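Local coordinates for protein putative protease (Parabacteroides distasonis ATCC 8503, PDB 3KD4) that is of unknown function but may be an exported protease, and carries DUF3857 and DUF3858 domains, at residues 13-18 with 126-131; 47-52 with 266-271; 132-137 with 143-148; 206-211 with 215-220; 274-279 with 290-295. All coordinates share one frame; numbering follows the deposited sequence.

Contact 1: residues 13-18 with 126-131; sequences KAWTLH and PALDIN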
# COMPACT_ATOMS: atom_id res chain seq x y z
N LYS A 13 -20.09 -13.45 1.26
CA LYS A 13 -20.08 -12.32 0.32
C LYS A 13 -20.55 -12.83 -1.03
O LYS A 13 -20.11 -13.92 -1.46
CB LYS A 13 -18.70 -11.69 0.20
CG LYS A 13 -18.26 -11.05 1.51
CD LYS A 13 -16.86 -10.50 1.48
CE LYS A 13 -16.60 -9.68 2.79
NZ LYS A 13 -15.24 -9.12 2.81
N ALA A 14 -21.44 -12.08 -1.67
CA ALA A 14 -22.00 -12.50 -2.94
C ALA A 14 -22.02 -11.32 -3.89
O ALA A 14 -22.53 -10.25 -3.53
CB ALA A 14 -23.42 -13.07 -2.73
N TRP A 15 -21.46 -11.51 -5.09
CA TRP A 15 -21.49 -10.48 -6.11
C TRP A 15 -22.36 -10.99 -7.25
O TRP A 15 -22.29 -12.17 -7.61
CB TRP A 15 -20.09 -10.16 -6.66
CG TRP A 15 -19.14 -9.51 -5.75
CD1 TRP A 15 -18.81 -8.20 -5.69
CD2 TRP A 15 -18.35 -10.18 -4.76
NE1 TRP A 15 -17.85 -8.00 -4.70
CE2 TRP A 15 -17.53 -9.21 -4.15
CE3 TRP A 15 -18.20 -11.52 -4.39
CZ2 TRP A 15 -16.62 -9.53 -3.15
CZ3 TRP A 15 -17.32 -11.83 -3.35
CH2 TRP A 15 -16.56 -10.83 -2.75
N THR A 16 -23.18 -10.10 -7.79
CA THR A 16 -24.03 -10.39 -8.90
C THR A 16 -23.91 -9.30 -9.96
O THR A 16 -24.03 -8.11 -9.65
CB THR A 16 -25.49 -10.44 -8.45
OG1 THR A 16 -25.59 -11.34 -7.34
CG2 THR A 16 -26.40 -10.88 -9.61
N LEU A 17 -23.72 -9.71 -11.20
CA LEU A 17 -23.83 -8.81 -12.35
C LEU A 17 -25.11 -9.15 -13.10
O LEU A 17 -25.30 -10.29 -13.45
CB LEU A 17 -22.66 -9.03 -13.29
CG LEU A 17 -22.66 -8.29 -14.63
CD1 LEU A 17 -22.55 -6.79 -14.42
CD2 LEU A 17 -21.51 -8.85 -15.56
N HIS A 18 -25.94 -8.16 -13.39
CA HIS A 18 -27.17 -8.35 -14.15
C HIS A 18 -26.93 -7.97 -15.61
O HIS A 18 -26.00 -7.23 -15.91
CB HIS A 18 -28.29 -7.50 -13.58
CG HIS A 18 -28.61 -7.83 -12.16
ND1 HIS A 18 -29.29 -8.98 -11.81
CD2 HIS A 18 -28.38 -7.16 -11.01
CE1 HIS A 18 -29.43 -9.02 -10.49
NE2 HIS A 18 -28.88 -7.93 -9.98
N PRO A 126 -17.93 -0.60 -15.56
CA PRO A 126 -17.82 -1.26 -16.86
C PRO A 126 -17.94 -2.77 -16.81
O PRO A 126 -18.34 -3.37 -17.80
CB PRO A 126 -16.42 -0.87 -17.34
CG PRO A 126 -16.05 0.32 -16.59
CD PRO A 126 -16.73 0.19 -15.25
N ALA A 127 -17.64 -3.37 -15.67
CA ALA A 127 -17.59 -4.83 -15.56
C ALA A 127 -17.70 -5.24 -14.10
O ALA A 127 -17.59 -4.40 -13.22
CB ALA A 127 -16.24 -5.35 -16.18
N LEU A 128 -17.93 -6.52 -13.82
CA LEU A 128 -17.77 -7.05 -12.48
C LEU A 128 -16.26 -7.23 -12.28
O LEU A 128 -15.59 -7.88 -13.07
CB LEU A 128 -18.53 -8.38 -12.30
CG LEU A 128 -18.46 -9.01 -10.92
CD1 LEU A 128 -18.96 -8.02 -9.83
CD2 LEU A 128 -19.28 -10.31 -10.78
N ASP A 129 -15.72 -6.66 -11.20
CA ASP A 129 -14.29 -6.51 -11.02
C ASP A 129 -13.98 -6.61 -9.50
O ASP A 129 -14.24 -5.68 -8.77
CB ASP A 129 -13.87 -5.14 -11.59
CG ASP A 129 -12.35 -4.98 -11.76
OD1 ASP A 129 -11.53 -5.76 -11.19
OD2 ASP A 129 -11.97 -4.03 -12.51
N ILE A 130 -13.48 -7.76 -9.08
CA ILE A 130 -13.40 -8.14 -7.66
C ILE A 130 -11.94 -8.41 -7.31
O ILE A 130 -11.22 -9.02 -8.09
CB ILE A 130 -14.23 -9.41 -7.40
CG1 ILE A 130 -15.73 -9.16 -7.69
CG2 ILE A 130 -14.12 -9.88 -5.97
CD1 ILE A 130 -16.51 -10.46 -7.88
N ASN A 131 -11.53 -7.90 -6.14
CA ASN A 131 -10.28 -8.24 -5.51
C ASN A 131 -10.51 -8.21 -4.00
O ASN A 131 -10.27 -7.19 -3.35
CB ASN A 131 -9.19 -7.23 -5.88
CG ASN A 131 -7.88 -7.50 -5.17
OD1 ASN A 131 -7.49 -8.66 -4.97
ND2 ASN A 131 -7.17 -6.44 -4.82
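The indole of Trp15 has Ile130 spread over one of its faces. Ile130 CD1 lies above the five-membered ring, 3.7 Å from its centroid and 20° off the normal, a CH-pi contact whose shortest approach is 3.5 Å, CD1 to Trp15 CG. The other branch, Ile130 CG2, reaches the six-membered half, 3.8 Å from Trp15 CZ2, so the forked side chain spans both rings. Leu128 CD1 comes in obliquely near the root of the indole, 4.0 Å from Trp15 CB, and Tyr25 meets the indole with ring planes at about 40°. The ring reaches Ile130 because Trp15 CG stands beside its backbone N, opposite the carbonyl carbon (chi1 -68°). Two residues on, Leu17 CB meets Leu128 CB at 4.3 Å.

Here strand 6-17 of the eight-stranded mixed sheet faces the edge strand 129-133 of a three-stranded sheet, and Ile147 of strand 140-150 also touches Leu128 and Ile130. With a serine in place of Trp15, Ile130 CD1 and CG2 would probably lose the flat surface they rest on, leaving a gap between the sheets. The two segments join through hydrocarbon and aromatic surface alone, so what binds them is burial and shape, while the backbone hydrogen bonds of Trp15 run to Ser146 and Ser148 within its own sheet.

Contact 2: residues 47-52 with 266-271; sequences FIVYNP and MAMTGY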
# COMPACT_ATOMS: atom_id res chain seq x y z
N PHE A 47 -18.40 -0.12 9.10
CA PHE A 47 -18.22 1.03 8.20
C PHE A 47 -18.50 0.61 6.79
O PHE A 47 -17.87 -0.31 6.32
CB PHE A 47 -16.78 1.53 8.30
CG PHE A 47 -16.36 1.81 9.70
CD1 PHE A 47 -16.60 3.05 10.26
CD2 PHE A 47 -15.77 0.83 10.47
CE1 PHE A 47 -16.22 3.30 11.56
CE2 PHE A 47 -15.39 1.09 11.78
CZ PHE A 47 -15.62 2.31 12.31
N ILE A 48 -19.45 1.25 6.13
CA ILE A 48 -19.83 0.86 4.76
C ILE A 48 -19.78 2.05 3.82
O ILE A 48 -20.60 2.94 3.93
CB ILE A 48 -21.26 0.26 4.69
CG1 ILE A 48 -21.46 -0.89 5.69
CG2 ILE A 48 -21.58 -0.19 3.22
CD1 ILE A 48 -22.95 -1.15 6.11
N VAL A 49 -18.85 2.03 2.88
CA VAL A 49 -18.64 3.15 1.97
C VAL A 49 -19.37 2.95 0.64
O VAL A 49 -19.35 1.86 0.09
CB VAL A 49 -17.12 3.35 1.75
CG1 VAL A 49 -16.85 4.46 0.73
CG2 VAL A 49 -16.42 3.71 3.12
N TYR A 50 -20.04 3.97 0.12
CA TYR A 50 -20.67 3.84 -1.18
C TYR A 50 -20.88 5.18 -1.83
O TYR A 50 -20.75 6.24 -1.19
CB TYR A 50 -22.00 3.08 -1.10
CG TYR A 50 -23.06 3.78 -0.28
CD1 TYR A 50 -22.99 3.84 1.11
CD2 TYR A 50 -24.14 4.39 -0.90
CE1 TYR A 50 -23.99 4.52 1.86
CE2 TYR A 50 -25.13 5.04 -0.17
CZ TYR A 50 -25.03 5.13 1.19
OH TYR A 50 -26.06 5.78 1.86
N ASN A 51 -21.19 5.14 -3.13
CA ASN A 51 -21.41 6.35 -3.90
C ASN A 51 -22.88 6.49 -4.26
O ASN A 51 -23.36 5.83 -5.19
CB ASN A 51 -20.54 6.29 -5.16
CG ASN A 51 -20.64 7.56 -6.00
OD1 ASN A 51 -21.45 8.40 -5.74
ND2 ASN A 51 -19.81 7.67 -7.01
N PRO A 52 -23.60 7.37 -3.57
CA PRO A 52 -25.02 7.47 -3.78
C PRO A 52 -25.44 8.02 -5.14
O PRO A 52 -26.61 7.92 -5.46
CB PRO A 52 -25.49 8.43 -2.70
CG PRO A 52 -24.31 9.11 -2.21
CD PRO A 52 -23.14 8.28 -2.50
N MSE A 266 -10.59 3.95 -6.78
CA MSE A 266 -11.14 4.01 -8.14
C MSE A 266 -12.57 3.55 -8.20
O MSE A 266 -13.36 4.07 -8.99
CB MSE A 266 -10.27 3.18 -9.09
CG MSE A 266 -8.88 3.76 -9.31
SE MSE A 266 -7.97 2.93 -10.84
CE MSE A 266 -7.60 1.18 -10.04
N ALA A 267 -12.91 2.55 -7.40
CA ALA A 267 -14.28 2.03 -7.34
C ALA A 267 -15.27 3.13 -7.00
O ALA A 267 -16.41 3.11 -7.47
CB ALA A 267 -14.39 0.90 -6.31
N MSE A 268 -14.85 4.08 -6.18
CA MSE A 268 -15.74 5.17 -5.74
C MSE A 268 -15.83 6.25 -6.78
O MSE A 268 -16.54 7.24 -6.60
CB MSE A 268 -15.28 5.72 -4.39
CG MSE A 268 -15.47 4.73 -3.24
SE MSE A 268 -17.39 4.43 -3.02
CE MSE A 268 -17.70 2.89 -4.30
N THR A 269 -15.11 6.10 -7.89
CA THR A 269 -15.30 7.01 -9.02
C THR A 269 -15.77 6.24 -10.27
O THR A 269 -15.71 6.74 -11.37
CB THR A 269 -14.00 7.83 -9.33
OG1 THR A 269 -13.02 6.97 -9.91
CG2 THR A 269 -13.39 8.43 -8.07
N GLY A 270 -16.24 5.02 -10.11
CA GLY A 270 -16.59 4.22 -11.29
C GLY A 270 -15.42 3.97 -12.25
O GLY A 270 -15.63 3.79 -13.46
N TYR A 271 -14.21 3.94 -11.70
CA TYR A 271 -13.00 3.77 -12.51
C TYR A 271 -12.86 4.84 -13.61
O TYR A 271 -12.46 4.54 -14.74
CB TYR A 271 -12.93 2.34 -13.11
CG TYR A 271 -12.92 1.29 -12.06
CD1 TYR A 271 -11.73 0.90 -11.46
CD2 TYR A 271 -14.11 0.75 -11.59
CE1 TYR A 271 -11.70 -0.04 -10.47
CE2 TYR A 271 -14.09 -0.22 -10.58
CZ TYR A 271 -12.90 -0.59 -10.02
OH TYR A 271 -12.87 -1.54 -9.05
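Val49 is the first residue of 47-52 to meet 266-271, at the place where the edge strand 45-50 of a three-stranded antiparallel sheet abuts a single 3-10 turn, 266-268, in the loop ahead of helix 276-282. Its CG1 branch, set opposite the backbone N (chi1 176°), lies 3.8 Å from SE of Met268, a selenomethionine. Met268 is bent at both its second and third torsions, which curls the selenium back against the strand although its CB does not aim straight at it.

Tyr50 follows with its CB pointing the other way, and it takes part through its backbone: Tyr50 C is 3.8 Å from the same selenium. The phenol bonds through its OH to Glu81 OE2. Asn51, just past the strand, turns back toward the loop. Its OD1 is held by Gln95 NE2 and by the backbone N of Asp53, an Asx turn, which fixes the rotation of the amide; its ND2 bonds to Tyr124 OH and makes a weak, bent bond of 3.3 Å to Met268 O, with an angle of 121° at the hydrogen. The turn that presents this carbonyl is itself tied at Met266 O, which accepts from Thr269 N at 2.9 Å and from Tyr271 N at 2.8 Å, the two donors arriving from opposite faces of the carbonyl plane.

Contact 3: residues 132-137 with 143-148; sequences ERLQET and CKVSIS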
# COMPACT_ATOMS: atom_id res chain seq x y z
N GLU A 132 -11.00 -9.30 -3.43
CA GLU A 132 -11.49 -9.25 -2.07
C GLU A 132 -10.60 -10.04 -1.14
O GLU A 132 -10.38 -11.22 -1.33
CB GLU A 132 -12.92 -9.79 -2.01
CG GLU A 132 -13.60 -9.56 -0.67
CD GLU A 132 -14.08 -8.13 -0.50
OE1 GLU A 132 -13.99 -7.34 -1.46
OE2 GLU A 132 -14.56 -7.81 0.61
N ARG A 133 -10.11 -9.36 -0.12
CA ARG A 133 -9.39 -10.03 0.97
C ARG A 133 -10.36 -10.84 1.81
O ARG A 133 -11.36 -10.29 2.25
CB ARG A 133 -8.76 -8.96 1.87
CG ARG A 133 -7.87 -9.53 2.93
CD ARG A 133 -7.37 -8.48 3.92
NE ARG A 133 -8.45 -8.10 4.85
CZ ARG A 133 -9.08 -6.94 4.87
NH1 ARG A 133 -8.75 -5.97 4.03
NH2 ARG A 133 -10.04 -6.74 5.74
N LEU A 134 -10.06 -12.11 2.07
CA LEU A 134 -10.93 -12.99 2.85
C LEU A 134 -10.39 -13.27 4.28
O LEU A 134 -11.15 -13.64 5.18
CB LEU A 134 -11.15 -14.29 2.09
CG LEU A 134 -11.72 -14.13 0.67
CD1 LEU A 134 -11.96 -15.49 0.03
CD2 LEU A 134 -13.01 -13.29 0.67
N GLN A 135 -9.10 -13.04 4.49
CA GLN A 135 -8.51 -13.13 5.81
C GLN A 135 -8.76 -11.86 6.58
O GLN A 135 -8.67 -10.77 6.02
CB GLN A 135 -6.99 -13.37 5.72
CG GLN A 135 -6.32 -13.66 7.03
CD GLN A 135 -4.90 -14.17 6.85
OE1 GLN A 135 -4.14 -13.63 6.07
NE2 GLN A 135 -4.56 -15.24 7.56
N GLU A 136 -9.07 -12.00 7.87
CA GLU A 136 -9.26 -10.85 8.75
C GLU A 136 -8.24 -10.86 9.91
O GLU A 136 -7.42 -11.76 10.02
CB GLU A 136 -10.68 -10.86 9.34
CG GLU A 136 -11.78 -10.95 8.31
CD GLU A 136 -11.89 -9.73 7.40
OE1 GLU A 136 -11.31 -8.65 7.68
OE2 GLU A 136 -12.57 -9.88 6.38
N THR A 137 -8.30 -9.84 10.76
CA THR A 137 -7.42 -9.75 11.92
C THR A 137 -7.88 -10.70 13.03
O THR A 137 -7.15 -10.96 13.97
CB THR A 137 -7.37 -8.28 12.43
OG1 THR A 137 -8.70 -7.82 12.65
CG2 THR A 137 -6.72 -7.34 11.36
N CYS A 143 -16.20 -18.98 5.55
CA CYS A 143 -16.27 -17.91 4.61
C CYS A 143 -16.82 -18.48 3.29
O CYS A 143 -16.19 -19.37 2.70
CB CYS A 143 -14.90 -17.28 4.42
SG CYS A 143 -14.92 -15.96 3.20
N LYS A 144 -17.99 -17.99 2.88
CA LYS A 144 -18.62 -18.36 1.61
C LYS A 144 -18.61 -17.19 0.69
O LYS A 144 -18.95 -16.07 1.10
CB LYS A 144 -20.07 -18.83 1.83
CG LYS A 144 -20.11 -20.19 2.58
CD LYS A 144 -21.52 -20.74 2.84
CE LYS A 144 -21.45 -22.21 3.34
NZ LYS A 144 -20.97 -23.24 2.28
N VAL A 145 -18.13 -17.40 -0.53
CA VAL A 145 -18.08 -16.34 -1.54
C VAL A 145 -18.68 -16.87 -2.81
O VAL A 145 -18.52 -18.07 -3.16
CB VAL A 145 -16.64 -15.78 -1.79
CG1 VAL A 145 -16.20 -14.98 -0.56
CG2 VAL A 145 -15.59 -16.90 -2.11
N SER A 146 -19.41 -15.99 -3.49
CA SER A 146 -20.23 -16.37 -4.63
C SER A 146 -20.19 -15.29 -5.68
O SER A 146 -20.27 -14.10 -5.35
CB SER A 146 -21.68 -16.50 -4.12
OG SER A 146 -22.54 -16.79 -5.15
N ILE A 147 -20.07 -15.67 -6.95
CA ILE A 147 -20.14 -14.69 -8.06
C ILE A 147 -21.19 -15.17 -9.05
O ILE A 147 -21.18 -16.34 -9.39
CB ILE A 147 -18.81 -14.58 -8.79
CG1 ILE A 147 -17.69 -14.10 -7.84
CG2 ILE A 147 -18.91 -13.60 -10.02
CD1 ILE A 147 -16.23 -14.37 -8.45
N SER A 148 -22.13 -14.31 -9.44
CA SER A 148 -23.17 -14.67 -10.42
C SER A 148 -23.16 -13.67 -11.53
O SER A 148 -23.15 -12.47 -11.25
CB SER A 148 -24.56 -14.65 -9.79
OG SER A 148 -24.58 -15.51 -8.69
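Leu134 joins Cys143 and Val145 just after strand 129-133 ends, where the chain turns back into strand 140-150 and so passes from the three-stranded sheet to the eight-stranded one. From a CB that points at the strand opposite, CG is carried beside the backbone N (chi1 -56°), and the branch that does the touching is CD2. This methyl meets Val145 CG1 tip to tip at 3.8 Å and lies 4.1 Å from Cys143 SG, thus resting on two side chains from the same face of one strand. Val145 also packs on Leu203 and Trp179, and Cys143 on Ile184, so the leucine enters the layer between the sheets.

Arg133, beside Leu134, brings the edge of its guanidinium to the next two residues, which probably steadies the bend. NE donates to Gln135 O at 2.9 Å, almost end-on to the carbonyl (176°). In the same guanidinium plane, Arg133 NH2 forms a 3.0 Å salt bridge with Glu136 OE1, met on the syn side.

Contact 4: residues 206-211 with 215-220; sequences STYPSG and LATLDK. With PO4 (phosphate ion), chain E.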
# COMPACT_ATOMS: atom_id res chain seq x y z
N SER A 206 -13.08 -11.14 -12.70
CA SER A 206 -13.36 -10.11 -13.69
C SER A 206 -14.26 -10.62 -14.78
O SER A 206 -14.11 -11.76 -15.23
CB SER A 206 -12.03 -9.66 -14.32
OG SER A 206 -12.21 -8.78 -15.40
N THR A 207 -15.17 -9.75 -15.25
CA THR A 207 -15.95 -10.01 -16.44
C THR A 207 -15.49 -9.21 -17.64
O THR A 207 -16.14 -9.24 -18.68
CB THR A 207 -17.48 -9.82 -16.21
OG1 THR A 207 -17.76 -8.46 -15.92
CG2 THR A 207 -18.02 -10.77 -15.07
N TYR A 208 -14.36 -8.50 -17.54
CA TYR A 208 -13.78 -7.96 -18.76
C TYR A 208 -13.33 -9.15 -19.66
O TYR A 208 -13.09 -10.24 -19.17
CB TYR A 208 -12.55 -7.12 -18.45
CG TYR A 208 -12.81 -5.76 -17.81
CD1 TYR A 208 -13.23 -4.69 -18.56
CD2 TYR A 208 -12.57 -5.56 -16.45
CE1 TYR A 208 -13.41 -3.43 -17.98
CE2 TYR A 208 -12.75 -4.35 -15.89
CZ TYR A 208 -13.14 -3.29 -16.66
OH TYR A 208 -13.32 -2.10 -16.07
N PRO A 209 -13.17 -8.94 -20.97
CA PRO A 209 -12.78 -10.02 -21.86
C PRO A 209 -11.39 -10.56 -21.53
O PRO A 209 -11.11 -11.74 -21.80
CB PRO A 209 -12.76 -9.35 -23.22
CG PRO A 209 -13.71 -8.15 -23.08
CD PRO A 209 -13.52 -7.71 -21.68
N SER A 210 -10.55 -9.69 -21.00
CA SER A 210 -9.18 -10.02 -20.60
C SER A 210 -8.63 -8.90 -19.74
O SER A 210 -9.14 -7.77 -19.75
CB SER A 210 -8.31 -10.18 -21.85
OG SER A 210 -8.06 -8.93 -22.48
N GLY A 211 -7.52 -9.17 -19.07
CA GLY A 211 -6.80 -8.13 -18.29
C GLY A 211 -6.38 -6.98 -19.18
O GLY A 211 -6.50 -5.82 -18.83
N LEU A 215 -7.49 -2.91 -19.04
CA LEU A 215 -6.56 -1.77 -19.14
C LEU A 215 -6.86 -0.86 -20.33
O LEU A 215 -6.81 0.37 -20.21
CB LEU A 215 -5.11 -2.30 -19.18
CG LEU A 215 -4.64 -3.03 -17.91
CD1 LEU A 215 -3.26 -3.71 -18.08
CD2 LEU A 215 -4.66 -2.09 -16.68
N ALA A 216 -7.23 -1.46 -21.46
CA ALA A 216 -7.57 -0.68 -22.69
C ALA A 216 -8.85 0.11 -22.45
O ALA A 216 -8.97 1.27 -22.86
CB ALA A 216 -7.73 -1.60 -23.96
N THR A 217 -9.80 -0.50 -21.77
CA THR A 217 -10.98 0.25 -21.39
C THR A 217 -10.66 1.45 -20.50
O THR A 217 -11.18 2.55 -20.71
CB THR A 217 -12.03 -0.65 -20.75
OG1 THR A 217 -12.49 -1.55 -21.78
CG2 THR A 217 -13.20 0.20 -20.20
N LEU A 218 -9.81 1.25 -19.51
CA LEU A 218 -9.40 2.36 -18.65
C LEU A 218 -8.75 3.47 -19.47
O LEU A 218 -9.09 4.66 -19.34
CB LEU A 218 -8.46 1.87 -17.55
CG LEU A 218 -7.90 2.91 -16.56
CD1 LEU A 218 -9.04 3.65 -15.80
CD2 LEU A 218 -6.92 2.25 -15.58
N ASP A 219 -7.85 3.09 -20.35
CA ASP A 219 -7.17 4.04 -21.19
C ASP A 219 -8.15 4.86 -22.03
O ASP A 219 -8.01 6.07 -22.13
CB ASP A 219 -6.23 3.29 -22.08
CG ASP A 219 -5.13 4.17 -22.68
OD1 ASP A 219 -4.92 5.36 -22.32
OD2 ASP A 219 -4.42 3.58 -23.49
N LYS A 220 -9.14 4.19 -22.63
CA LYS A 220 -10.11 4.89 -23.50
C LYS A 220 -10.86 5.93 -22.69
O LYS A 220 -11.07 7.02 -23.15
CB LYS A 220 -11.11 3.92 -24.14
CG LYS A 220 -10.49 3.10 -25.25
CD LYS A 220 -11.42 1.98 -25.79
CE LYS A 220 -10.63 0.98 -26.70
NZ LYS A 220 -11.54 -0.08 -27.23
P PO4 E . -9.34 -2.48 -29.16
O1 PO4 E . -10.37 -3.45 -28.60
O2 PO4 E . -9.47 -2.40 -30.67
O3 PO4 E . -9.45 -1.12 -28.56
O4 PO4 E . -7.90 -2.93 -28.95
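Tyr208 leans toward Thr217 because its CG stands beside the backbone N (chi1 -73°), which swings the ring across to the first turns of helix 211-222. There Tyr208 CE1 comes within 4.2 Å of Thr217 CB, the two side chains meeting at a slant. Thr217 keeps its OG1 opposite its own carbonyl carbon (chi1 -67°), and that hydroxyl bonds back to Ala213 O one turn earlier. Ser206 OG, at the edge of the Tyr208 ring and in its plane, accepts from Tyr208 N at 3.0 Å, an ST turn that shapes the loop. The loop then runs into the helix at Ser210, the N-cap, whose OG takes Ala213 N; within the first turn Leu215 N bonds to Gly211 O, 3.1 Å and 165°. At the C-terminal end of 215-220, an extended Lys220 holds a phosphate ion, probably from the crystallisation liquor, through NZ to O3 at 2.7 Å. The loop thus links strand 202-206 to helix 211-222, with Pro126 and Ala127 against Tyr208 and strand 305-312 covering Leu215 through Ala309 and Tyr311.

Contact 5: residues 274-279 with 290-295; sequences RDIDTV and IAQLLN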
# COMPACT_ATOMS: atom_id res chain seq x y z
N ARG A 274 -12.17 12.92 -13.56
CA ARG A 274 -12.78 14.15 -14.02
C ARG A 274 -12.12 14.54 -15.32
O ARG A 274 -11.03 14.07 -15.67
CB ARG A 274 -12.62 15.28 -13.02
CG ARG A 274 -13.47 15.09 -11.77
CD ARG A 274 -13.09 16.15 -10.74
NE ARG A 274 -11.78 15.87 -10.17
CZ ARG A 274 -10.96 16.77 -9.65
NH1 ARG A 274 -11.30 18.06 -9.54
NH2 ARG A 274 -9.79 16.37 -9.20
N ASP A 275 -12.78 15.41 -16.04
CA ASP A 275 -12.19 16.02 -17.19
C ASP A 275 -10.79 16.54 -16.83
O ASP A 275 -10.64 17.26 -15.85
CB ASP A 275 -13.09 17.16 -17.59
CG ASP A 275 -12.52 17.93 -18.69
OD1 ASP A 275 -12.70 17.48 -19.83
OD2 ASP A 275 -11.89 18.97 -18.40
N ILE A 276 -9.77 16.21 -17.62
CA ILE A 276 -8.40 16.43 -17.19
C ILE A 276 -8.03 17.93 -17.01
O ILE A 276 -7.27 18.27 -16.10
CB ILE A 276 -7.42 15.68 -18.10
CG1 ILE A 276 -7.49 14.20 -17.78
CG2 ILE A 276 -5.97 16.00 -17.77
CD1 ILE A 276 -6.86 13.84 -16.40
N ASP A 277 -8.59 18.80 -17.85
CA ASP A 277 -8.42 20.25 -17.66
C ASP A 277 -9.04 20.75 -16.34
O ASP A 277 -8.56 21.68 -15.74
CB ASP A 277 -8.99 21.04 -18.84
CG ASP A 277 -8.13 20.95 -20.09
OD1 ASP A 277 -7.01 20.35 -20.07
OD2 ASP A 277 -8.59 21.47 -21.12
N THR A 278 -10.12 20.12 -15.90
CA THR A 278 -10.76 20.45 -14.64
C THR A 278 -9.88 20.01 -13.47
O THR A 278 -9.79 20.71 -12.47
CB THR A 278 -12.10 19.73 -14.54
OG1 THR A 278 -12.92 20.17 -15.62
CG2 THR A 278 -12.80 20.00 -13.23
N VAL A 279 -9.26 18.83 -13.59
CA VAL A 279 -8.30 18.36 -12.59
C VAL A 279 -7.23 19.42 -12.43
O VAL A 279 -7.01 19.92 -11.33
CB VAL A 279 -7.62 17.00 -12.97
CG1 VAL A 279 -6.55 16.65 -11.95
CG2 VAL A 279 -8.66 15.91 -13.05
N ILE A 290 -4.10 12.26 -11.44
CA ILE A 290 -2.76 12.82 -11.49
C ILE A 290 -1.87 12.09 -12.49
O ILE A 290 -1.16 12.71 -13.30
CB ILE A 290 -2.13 12.90 -10.06
CG1 ILE A 290 -2.91 13.90 -9.20
CG2 ILE A 290 -0.63 13.30 -10.12
CD1 ILE A 290 -2.58 13.82 -7.67
N ALA A 291 -1.95 10.77 -12.49
CA ALA A 291 -1.20 9.97 -13.44
C ALA A 291 -1.54 10.36 -14.89
O ALA A 291 -0.65 10.47 -15.71
CB ALA A 291 -1.49 8.48 -13.23
N GLN A 292 -2.82 10.56 -15.19
CA GLN A 292 -3.24 10.89 -16.57
C GLN A 292 -2.88 12.31 -16.92
O GLN A 292 -2.47 12.57 -18.05
CB GLN A 292 -4.75 10.66 -16.78
CG GLN A 292 -5.24 10.95 -18.21
CD GLN A 292 -4.61 10.11 -19.30
OE1 GLN A 292 -3.83 9.20 -19.03
NE2 GLN A 292 -4.98 10.39 -20.55
N LEU A 293 -3.00 13.23 -15.96
CA LEU A 293 -2.59 14.62 -16.20
C LEU A 293 -1.10 14.72 -16.58
O LEU A 293 -0.70 15.37 -17.57
CB LEU A 293 -2.89 15.46 -14.96
CG LEU A 293 -2.46 16.93 -15.09
CD1 LEU A 293 -3.14 17.55 -16.33
CD2 LEU A 293 -2.74 17.76 -13.80
N LEU A 294 -0.27 14.05 -15.80
CA LEU A 294 1.17 14.02 -16.05
C LEU A 294 1.45 13.38 -17.43
O LEU A 294 2.19 13.91 -18.23
CB LEU A 294 1.81 13.22 -14.91
CG LEU A 294 3.31 12.94 -14.86
CD1 LEU A 294 4.13 14.25 -14.85
CD2 LEU A 294 3.62 12.03 -13.65
N ASN A 295 0.83 12.23 -17.69
CA ASN A 295 0.96 11.58 -19.00
C ASN A 295 0.56 12.50 -20.18
O ASN A 295 1.30 12.61 -21.16
CB ASN A 295 0.10 10.30 -18.98
CG ASN A 295 0.20 9.51 -20.26
OD1 ASN A 295 1.29 9.20 -20.74
ND2 ASN A 295 -0.95 9.22 -20.85
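The first turn of helix 276-282 packs on helix 287-300, with Ile276 and Val279 set against Gln292 and Leu293. Ile276 uses both its branches. CG2 presses on Leu293 CD1 at 3.5 Å, while CD1, carried by a chain bent at its second torsion (chi2 -71°), lies 3.8 Å from Gln292 CG, the two side chains crossing nearly at right angles. One turn on, Val279 CG1 reaches Leu293 CD2 at 4.4 Å. An alanine at Ile276 is likely to leave Leu293 CD1 and the aliphatic part of Gln292 without their cover and open a gap between the helices. The helix start is capped by Asp275: its OD2 accepts from Thr278 N at 3.3 Å and from Thr278 OG1 at 3.2 Å, the donors coming from opposite faces of the carboxylate. Helix 287-300 in turn lays Gln292 on Val307, a helix packed on the antiparallel sheet that follows it, an arrangement consistent with the core of transglutaminase-like cysteine-protease folds.

Overall arrangement
All five contacts are largely buried, but they serve different levels of the fold. Contacts 1 and 3 hold the same elements, strand 129-133 and its continuation against the eight-stranded sheet, and are stitched together by the salt bridge from Lys13 to Glu132; both meet across the layer through apolar groups. Contact 2 joins parts far apart in sequence and adds a weak polar bond to its selenium packing. Contact 4 is local, the start of a helix, with Lys220 exposed; Thr207 OG1 bonds to Leu128 N and so ties it to contact 1. Contact 5, apolar between helices, stands farthest from contact 3, their centres about 34 Å apart.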